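Local structure of multisubunit Na+/H+ antiporter, G subunit (Anoxybacillus flavithermus, 6Z16) at residues T48-F60 against L74-P86. The protein probably takes part, as the G subunit of a multisubunit membrane complex, in exchanging sodium ions for protons. Sequence-based numbering, arbitrary orientation.
Sequences TTLGIMCILLGAF and LLLGIVFIFMTSP
Phe60 and Leu75 make the first of two aromatic contacts, a CH-pi arrangement in which Leu75 CD2 sits over the middle of one ring face, 3.6 Å from the centroid of the Phe60 ring and 10° off its normal. CG of Phe60 is anti to its backbone N (chi1 172°), which swings the ring across the start of 74-86. With an alanine at this position the ring is gone, and a gap would probably open over Leu75, whose methyls would lose the flat surface they rest on. The second aromatic contact is a Met-aromatic one: the Met53 chain bends at chi3 and brings CE to the edge of the Phe82 ring, 3.6 Å from CD1 of Phe82, while its sulfur lies obliquely to that ring.

Such packing joins two neighbouring helices of a three-helix chain, 37-66 and 72-98, both predicted to span the membrane; the short segments run antiparallel at 170°, their axes 9.6 Å apart. Helix 11-33 packs against 48-60 through Thr48 and Leu50, and other subunits of the complex add to the burial, one of them touching both Ile52 and Phe80.

Aliphatic contacts fill the middle. Ile78 makes contact with three of its carbons: on the longer branch CG1 lies 3.7 Å from Leu56 CB and CD1 meets Leu57 CD2, while the CG2 methyl touches the sulfur of Met53. Leu56 also reaches Leu74, methyl to methyl, with 3.8 Å between their CD2 atoms. Ile52 and Ile81 cross at about a right angle, their CG2 methyls 3.6 Å apart.

Polar contact is confined to the Thr49 end, where the hydroxyls of Thr49 and Ser85 lie close together in the buried interface; Thr49 OG1 is also hydrogen-bonded to the carbonyl oxygen of Ser45, one turn earlier in its own helix.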
ATOM      1  N   THR G  48     -29.417  24.078  -7.312  1.00 67.81           N
ATOM      2  CA  THR G  48     -29.793  22.808  -6.709  1.00 73.18           C
ATOM      3  C   THR G  48     -28.600  21.871  -6.575  1.00 62.41           C
ATOM      4  O   THR G  48     -28.629  21.020  -5.681  1.00 56.41           O
ATOM      5  CB  THR G  48     -30.947  22.118  -7.463  1.00 86.28           C
ATOM      6  OG1 THR G  48     -31.652  21.280  -6.542  1.00 88.04           O
ATOM      7  CG2 THR G  48     -30.458  21.197  -8.572  1.00 88.85           C
ATOM      8  N   THR G  49     -27.521  22.072  -7.358  1.00 61.98           N
ATOM      9  CA  THR G  49     -26.299  21.305  -7.140  1.00 60.02           C
ATOM     10  C   THR G  49     -25.680  21.622  -5.780  1.00 61.66           C
ATOM     11  O   THR G  49     -25.402  20.711  -4.980  1.00 61.95           O
ATOM     12  CB  THR G  49     -25.313  21.591  -8.272  1.00 59.26           C
ATOM     13  OG1 THR G  49     -25.901  21.216  -9.524  1.00 61.61           O
ATOM     14  CG2 THR G  49     -24.041  20.814  -8.085  1.00 57.92           C
ATOM     15  N   LEU G  50     -25.501  22.916  -5.477  1.00 56.79           N
ATOM     16  CA  LEU G  50     -24.928  23.252  -4.174  1.00 53.47           C
ATOM     17  C   LEU G  50     -25.894  22.951  -3.028  1.00 51.91           C
ATOM     18  O   LEU G  50     -25.448  22.543  -1.947  1.00 61.78           O
ATOM     19  CB  LEU G  50     -24.470  24.709  -4.144  1.00 69.39           C
ATOM     20  CG  LEU G  50     -23.819  25.189  -2.839  1.00 71.31           C
ATOM     21  CD1 LEU G  50     -22.613  24.337  -2.491  1.00 57.71           C
ATOM     22  CD2 LEU G  50     -23.425  26.641  -2.915  1.00 68.51           C
ATOM     23  N   GLY G  51     -27.207  23.063  -3.263  1.00 42.33           N
ATOM     24  CA  GLY G  51     -28.165  22.729  -2.220  1.00 42.08           C
ATOM     25  C   GLY G  51     -28.144  21.260  -1.839  1.00 60.86           C
ATOM     26  O   GLY G  51     -28.123  20.918  -0.650  1.00 62.11           O
ATOM     27  N   ILE G  52     -28.104  20.372  -2.838  1.00 69.12           N
ATOM     28  CA  ILE G  52     -28.093  18.949  -2.524  1.00 75.68           C
ATOM     29  C   ILE G  52     -26.755  18.530  -1.918  1.00 78.07           C
ATOM     30  O   ILE G  52     -26.725  17.661  -1.034  1.00 77.64           O
ATOM     31  CB  ILE G  52     -28.479  18.112  -3.763  1.00 82.63           C
ATOM     32  CG1 ILE G  52     -28.692  16.655  -3.387  1.00 85.33           C
ATOM     33  CG2 ILE G  52     -27.430  18.146  -4.819  1.00 91.78           C
ATOM     34  CD1 ILE G  52     -29.749  16.480  -2.405  1.00 95.22           C
ATOM     35  N   MET G  53     -25.642  19.176  -2.305  1.00 70.55           N
ATOM     36  CA  MET G  53     -24.388  18.819  -1.651  1.00 56.52           C
ATOM     37  C   MET G  53     -24.338  19.303  -0.209  1.00 55.40           C
ATOM     38  O   MET G  53     -23.779  18.609   0.643  1.00 62.95           O
ATOM     39  CB  MET G  53     -23.196  19.343  -2.434  1.00 54.96           C
ATOM     40  CG  MET G  53     -22.968  18.578  -3.706  1.00 64.65           C
ATOM     41  SD  MET G  53     -21.426  19.057  -4.481  1.00 83.21           S
ATOM     42  CE  MET G  53     -21.899  20.655  -5.084  1.00 88.34           C
ATOM     43  N   CYS G  54     -24.957  20.447   0.093  1.00 53.85           N
ATOM     44  CA  CYS G  54     -25.025  20.893   1.483  1.00 57.16           C
ATOM     45  C   CYS G  54     -25.899  19.969   2.328  1.00 55.49           C
ATOM     46  O   CYS G  54     -25.550  19.663   3.478  1.00 50.41           O
ATOM     47  CB  CYS G  54     -25.535  22.330   1.549  1.00 77.56           C
ATOM     48  SG  CYS G  54     -24.388  23.571   0.907  1.00119.31           S
ATOM     49  N   ILE G  55     -27.012  19.486   1.762  1.00 60.14           N
ATOM     50  CA  ILE G  55     -27.876  18.549   2.487  1.00 62.65           C
ATOM     51  C   ILE G  55     -27.156  17.225   2.743  1.00 68.88           C
ATOM     52  O   ILE G  55     -27.219  16.669   3.851  1.00 66.30           O
ATOM     53  CB  ILE G  55     -29.197  18.340   1.721  1.00 63.45           C
ATOM     54  CG1 ILE G  55     -30.004  19.630   1.677  1.00 66.62           C
ATOM     55  CG2 ILE G  55     -30.049  17.269   2.366  1.00 69.61           C
ATOM     56  CD1 ILE G  55     -31.141  19.589   0.690  1.00 72.20           C
ATOM     57  N   LEU G  56     -26.430  16.718   1.739  1.00 59.37           N
ATOM     58  CA  LEU G  56     -25.741  15.441   1.903  1.00 56.28           C
ATOM     59  C   LEU G  56     -24.550  15.556   2.847  1.00 63.01           C
ATOM     60  O   LEU G  56     -24.264  14.615   3.593  1.00 67.21           O
ATOM     61  CB  LEU G  56     -25.296  14.898   0.549  1.00 58.31           C
ATOM     62  CG  LEU G  56     -26.397  14.459  -0.412  1.00 66.18           C
ATOM     63  CD1 LEU G  56     -25.807  14.034  -1.741  1.00 60.77           C
ATOM     64  CD2 LEU G  56     -27.226  13.356   0.199  1.00 59.27           C
ATOM     65  N   LEU G  57     -23.849  16.699   2.835  1.00 64.59           N
ATOM     66  CA  LEU G  57     -22.805  16.944   3.828  1.00 54.91           C
ATOM     67  C   LEU G  57     -23.373  17.000   5.237  1.00 54.26           C
ATOM     68  O   LEU G  57     -22.754  16.490   6.177  1.00 51.55           O
ATOM     69  CB  LEU G  57     -22.059  18.240   3.517  1.00 73.11           C
ATOM     70  CG  LEU G  57     -21.008  18.284   2.412  1.00 83.70           C
ATOM     71  CD1 LEU G  57     -20.598  19.715   2.153  1.00 79.82           C
ATOM     72  CD2 LEU G  57     -19.803  17.470   2.831  1.00 86.51           C
ATOM     73  N   GLY G  58     -24.557  17.599   5.400  1.00 57.99           N
ATOM     74  CA  GLY G  58     -25.184  17.620   6.712  1.00 59.31           C
ATOM     75  C   GLY G  58     -25.568  16.238   7.208  1.00 58.46           C
ATOM     76  O   GLY G  58     -25.347  15.904   8.376  1.00 56.08           O
ATOM     77  N   ALA G  59     -26.120  15.405   6.317  1.00 61.00           N
ATOM     78  CA  ALA G  59     -26.496  14.044   6.703  1.00 65.54           C
ATOM     79  C   ALA G  59     -25.270  13.187   7.007  1.00 65.77           C
ATOM     80  O   ALA G  59     -25.271  12.396   7.966  1.00 61.65           O
ATOM     81  CB  ALA G  59     -27.338  13.402   5.605  1.00 65.42           C
ATOM     82  N   PHE G  60     -24.220  13.350   6.192  1.00 64.57           N
ATOM     83  CA  PHE G  60     -22.935  12.692   6.406  1.00 56.69           C
ATOM     84  C   PHE G  60     -22.348  13.029   7.769  1.00 56.15           C
ATOM     85  O   PHE G  60     -21.959  12.132   8.527  1.00 49.72           O
ATOM     86  CB  PHE G  60     -21.987  13.100   5.280  1.00 61.41           C
ATOM     87  CG  PHE G  60     -20.587  12.644   5.475  1.00 81.62           C
ATOM     88  CD1 PHE G  60     -20.254  11.312   5.328  1.00 87.62           C
ATOM     89  CD2 PHE G  60     -19.593  13.555   5.790  1.00 89.69           C
ATOM     90  CE1 PHE G  60     -18.958  10.893   5.515  1.00 92.92           C
ATOM     91  CE2 PHE G  60     -18.294  13.146   5.975  1.00 94.97           C
ATOM     92  CZ  PHE G  60     -17.974  11.814   5.837  1.00 92.39           C
ATOM     93  N   LEU G  74     -22.245   8.515   0.972  1.00 87.11           N
ATOM     94  CA  LEU G  74     -22.639   9.915   0.873  1.00 76.64           C
ATOM     95  C   LEU G  74     -21.555  10.760   0.228  1.00 75.19           C
ATOM     96  O   LEU G  74     -21.858  11.654  -0.568  1.00 81.59           O
ATOM     97  CB  LEU G  74     -22.977  10.452   2.256  1.00 67.07           C
ATOM     98  CG  LEU G  74     -24.309   9.916   2.751  1.00 66.85           C
ATOM     99  CD1 LEU G  74     -24.519  10.201   4.216  1.00 55.11           C
ATOM    100  CD2 LEU G  74     -25.392  10.576   1.932  1.00 62.32           C
ATOM    101  N   LEU G  75     -20.289  10.491   0.549  1.00 70.94           N
ATOM    102  CA  LEU G  75     -19.196  11.245  -0.054  1.00 75.03           C
ATOM    103  C   LEU G  75     -19.085  10.952  -1.541  1.00 71.85           C
ATOM    104  O   LEU G  75     -18.863  11.867  -2.349  1.00 73.16           O
ATOM    105  CB  LEU G  75     -17.887  10.912   0.646  1.00 83.59           C
ATOM    106  CG  LEU G  75     -17.822  11.267   2.125  1.00 76.39           C
ATOM    107  CD1 LEU G  75     -16.500  10.816   2.698  1.00 67.81           C
ATOM    108  CD2 LEU G  75     -18.033  12.755   2.338  1.00 64.65           C
ATOM    109  N   LEU G  76     -19.275   9.688  -1.923  1.00 74.76           N
ATOM    110  CA  LEU G  76     -19.249   9.375  -3.345  1.00 82.93           C
ATOM    111  C   LEU G  76     -20.470   9.934  -4.058  1.00 98.17           C
ATOM    112  O   LEU G  76     -20.377  10.313  -5.233  1.00 99.60           O
ATOM    113  CB  LEU G  76     -19.122   7.870  -3.571  1.00 85.37           C
ATOM    114  CG  LEU G  76     -17.672   7.364  -3.640  1.00 97.30           C
ATOM    115  CD1 LEU G  76     -16.894   8.169  -4.673  1.00108.52           C
ATOM    116  CD2 LEU G  76     -16.928   7.341  -2.306  1.00100.75           C
ATOM    117  N   GLY G  77     -21.595  10.060  -3.349  1.00 96.23           N
ATOM    118  CA  GLY G  77     -22.747  10.738  -3.916  1.00 81.88           C
ATOM    119  C   GLY G  77     -22.507  12.217  -4.149  1.00 70.06           C
ATOM    120  O   GLY G  77     -22.916  12.760  -5.176  1.00 72.78           O
ATOM    121  N   ILE G  78     -21.841  12.881  -3.199  1.00 66.27           N
ATOM    122  CA  ILE G  78     -21.510  14.300  -3.343  1.00 61.57           C
ATOM    123  C   ILE G  78     -20.586  14.522  -4.535  1.00 70.77           C
ATOM    124  O   ILE G  78     -20.818  15.416  -5.363  1.00 79.33           O
ATOM    125  CB  ILE G  78     -20.887  14.832  -2.040  1.00 59.50           C
ATOM    126  CG1 ILE G  78     -21.930  14.858  -0.933  1.00 62.14           C
ATOM    127  CG2 ILE G  78     -20.331  16.220  -2.227  1.00 63.32           C
ATOM    128  CD1 ILE G  78     -21.354  15.070   0.428  1.00 57.63           C
ATOM    129  N   VAL G  79     -19.552  13.681  -4.661  1.00 68.34           N
ATOM    130  CA  VAL G  79     -18.621  13.799  -5.785  1.00 73.81           C
ATOM    131  C   VAL G  79     -19.325  13.506  -7.109  1.00 65.58           C
ATOM    132  O   VAL G  79     -19.101  14.199  -8.115  1.00 64.76           O
ATOM    133  CB  VAL G  79     -17.403  12.883  -5.558  1.00 89.42           C
ATOM    134  CG1 VAL G  79     -16.475  12.877  -6.765  1.00 91.56           C
ATOM    135  CG2 VAL G  79     -16.641  13.324  -4.324  1.00 94.32           C
ATOM    136  N   PHE G  80     -20.254  12.543  -7.109  1.00 65.15           N
ATOM    137  CA  PHE G  80     -20.970  12.204  -8.333  1.00 67.32           C
ATOM    138  C   PHE G  80     -21.906  13.323  -8.776  1.00 66.09           C
ATOM    139  O   PHE G  80     -21.965  13.645  -9.969  1.00 57.52           O
ATOM    140  CB  PHE G  80     -21.759  10.907  -8.149  1.00 67.54           C
ATOM    141  CG  PHE G  80     -22.436  10.456  -9.400  1.00 75.27           C
ATOM    142  CD1 PHE G  80     -21.715   9.815 -10.385  1.00 71.58           C
ATOM    143  CD2 PHE G  80     -23.778  10.722  -9.623  1.00 81.49           C
ATOM    144  CE1 PHE G  80     -22.319   9.421 -11.547  1.00 71.21           C
ATOM    145  CE2 PHE G  80     -24.379  10.347 -10.796  1.00 81.96           C
ATOM    146  CZ  PHE G  80     -23.648   9.687 -11.759  1.00 74.91           C
ATOM    147  N   ILE G  81     -22.668  13.900  -7.841  1.00 67.40           N
ATOM    148  CA  ILE G  81     -23.615  14.954  -8.196  1.00 65.36           C
ATOM    149  C   ILE G  81     -22.876  16.198  -8.669  1.00 63.01           C
ATOM    150  O   ILE G  81     -23.270  16.826  -9.665  1.00 57.52           O
ATOM    151  CB  ILE G  81     -24.554  15.261  -7.013  1.00 63.92           C
ATOM    152  CG1 ILE G  81     -25.432  14.056  -6.684  1.00 69.31           C
ATOM    153  CG2 ILE G  81     -25.441  16.427  -7.331  1.00 65.40           C
ATOM    154  CD1 ILE G  81     -26.325  13.617  -7.812  1.00 75.86           C
ATOM    155  N   PHE G  82     -21.765  16.533  -7.992  1.00 63.11           N
ATOM    156  CA  PHE G  82     -20.897  17.625  -8.428  1.00 59.06           C
ATOM    157  C   PHE G  82     -20.355  17.390  -9.831  1.00 60.98           C
ATOM    158  O   PHE G  82     -20.240  18.330 -10.623  1.00 61.48           O
ATOM    159  CB  PHE G  82     -19.744  17.779  -7.441  1.00 73.08           C
ATOM    160  CG  PHE G  82     -18.818  18.919  -7.753  1.00 91.50           C
ATOM    161  CD1 PHE G  82     -19.167  20.218  -7.436  1.00 88.04           C
ATOM    162  CD2 PHE G  82     -17.589  18.688  -8.354  1.00 96.93           C
ATOM    163  CE1 PHE G  82     -18.314  21.267  -7.711  1.00 83.69           C
ATOM    164  CE2 PHE G  82     -16.734  19.732  -8.637  1.00 92.75           C
ATOM    165  CZ  PHE G  82     -17.098  21.024  -8.313  1.00 86.88           C
ATOM    166  N   MET G  83     -20.033  16.141 -10.162  1.00 67.98           N
ATOM    167  CA  MET G  83     -19.513  15.855 -11.493  1.00 76.70           C
ATOM    168  C   MET G  83     -20.608  15.890 -12.557  1.00 69.67           C
ATOM    169  O   MET G  83     -20.339  16.267 -13.702  1.00 65.39           O
ATOM    170  CB  MET G  83     -18.817  14.494 -11.482  1.00 99.32           C
ATOM    171  CG  MET G  83     -18.038  14.151 -12.738  1.00111.52           C
ATOM    172  SD  MET G  83     -16.666  15.283 -13.005  1.00148.83           S
ATOM    173  CE  MET G  83     -15.567  14.812 -11.675  1.00152.56           C
ATOM    174  N   THR G  84     -21.842  15.522 -12.205  1.00 75.20           N
ATOM    175  CA  THR G  84     -22.822  15.174 -13.225  1.00 75.95           C
ATOM    176  C   THR G  84     -23.970  16.155 -13.435  1.00 72.96           C
ATOM    177  O   THR G  84     -24.570  16.129 -14.512  1.00 71.44           O
ATOM    178  CB  THR G  84     -23.417  13.793 -12.927  1.00 63.49           C
ATOM    179  OG1 THR G  84     -23.923  13.767 -11.587  1.00 62.79           O
ATOM    180  CG2 THR G  84     -22.364  12.729 -13.109  1.00 56.68           C
ATOM    181  N   SER G  85     -24.320  16.992 -12.462  1.00 71.29           N
ATOM    182  CA  SER G  85     -25.451  17.874 -12.772  1.00 68.56           C
ATOM    183  C   SER G  85     -25.155  19.065 -13.709  1.00 67.22           C
ATOM    184  O   SER G  85     -26.028  19.384 -14.537  1.00 67.70           O
ATOM    185  CB  SER G  85     -26.129  18.340 -11.476  1.00 64.84           C
ATOM    186  OG  SER G  85     -25.292  19.085 -10.625  1.00 68.84           O
ATOM    187  N   PRO G  86     -23.991  19.746 -13.668  1.00 61.58           N
ATOM    188  CA  PRO G  86     -23.771  20.791 -14.681  1.00 65.46           C
ATOM    189  C   PRO G  86     -23.556  20.263 -16.086  1.00 67.30           C
ATOM    190  O   PRO G  86     -23.900  20.965 -17.044  1.00 69.95           O
ATOM    191  CB  PRO G  86     -22.527  21.527 -14.169  1.00 63.94           C
ATOM    192  CG  PRO G  86     -22.491  21.255 -12.756  1.00 62.77           C
ATOM    193  CD  PRO G  86     -22.951  19.861 -12.627  1.00 57.90           C
TER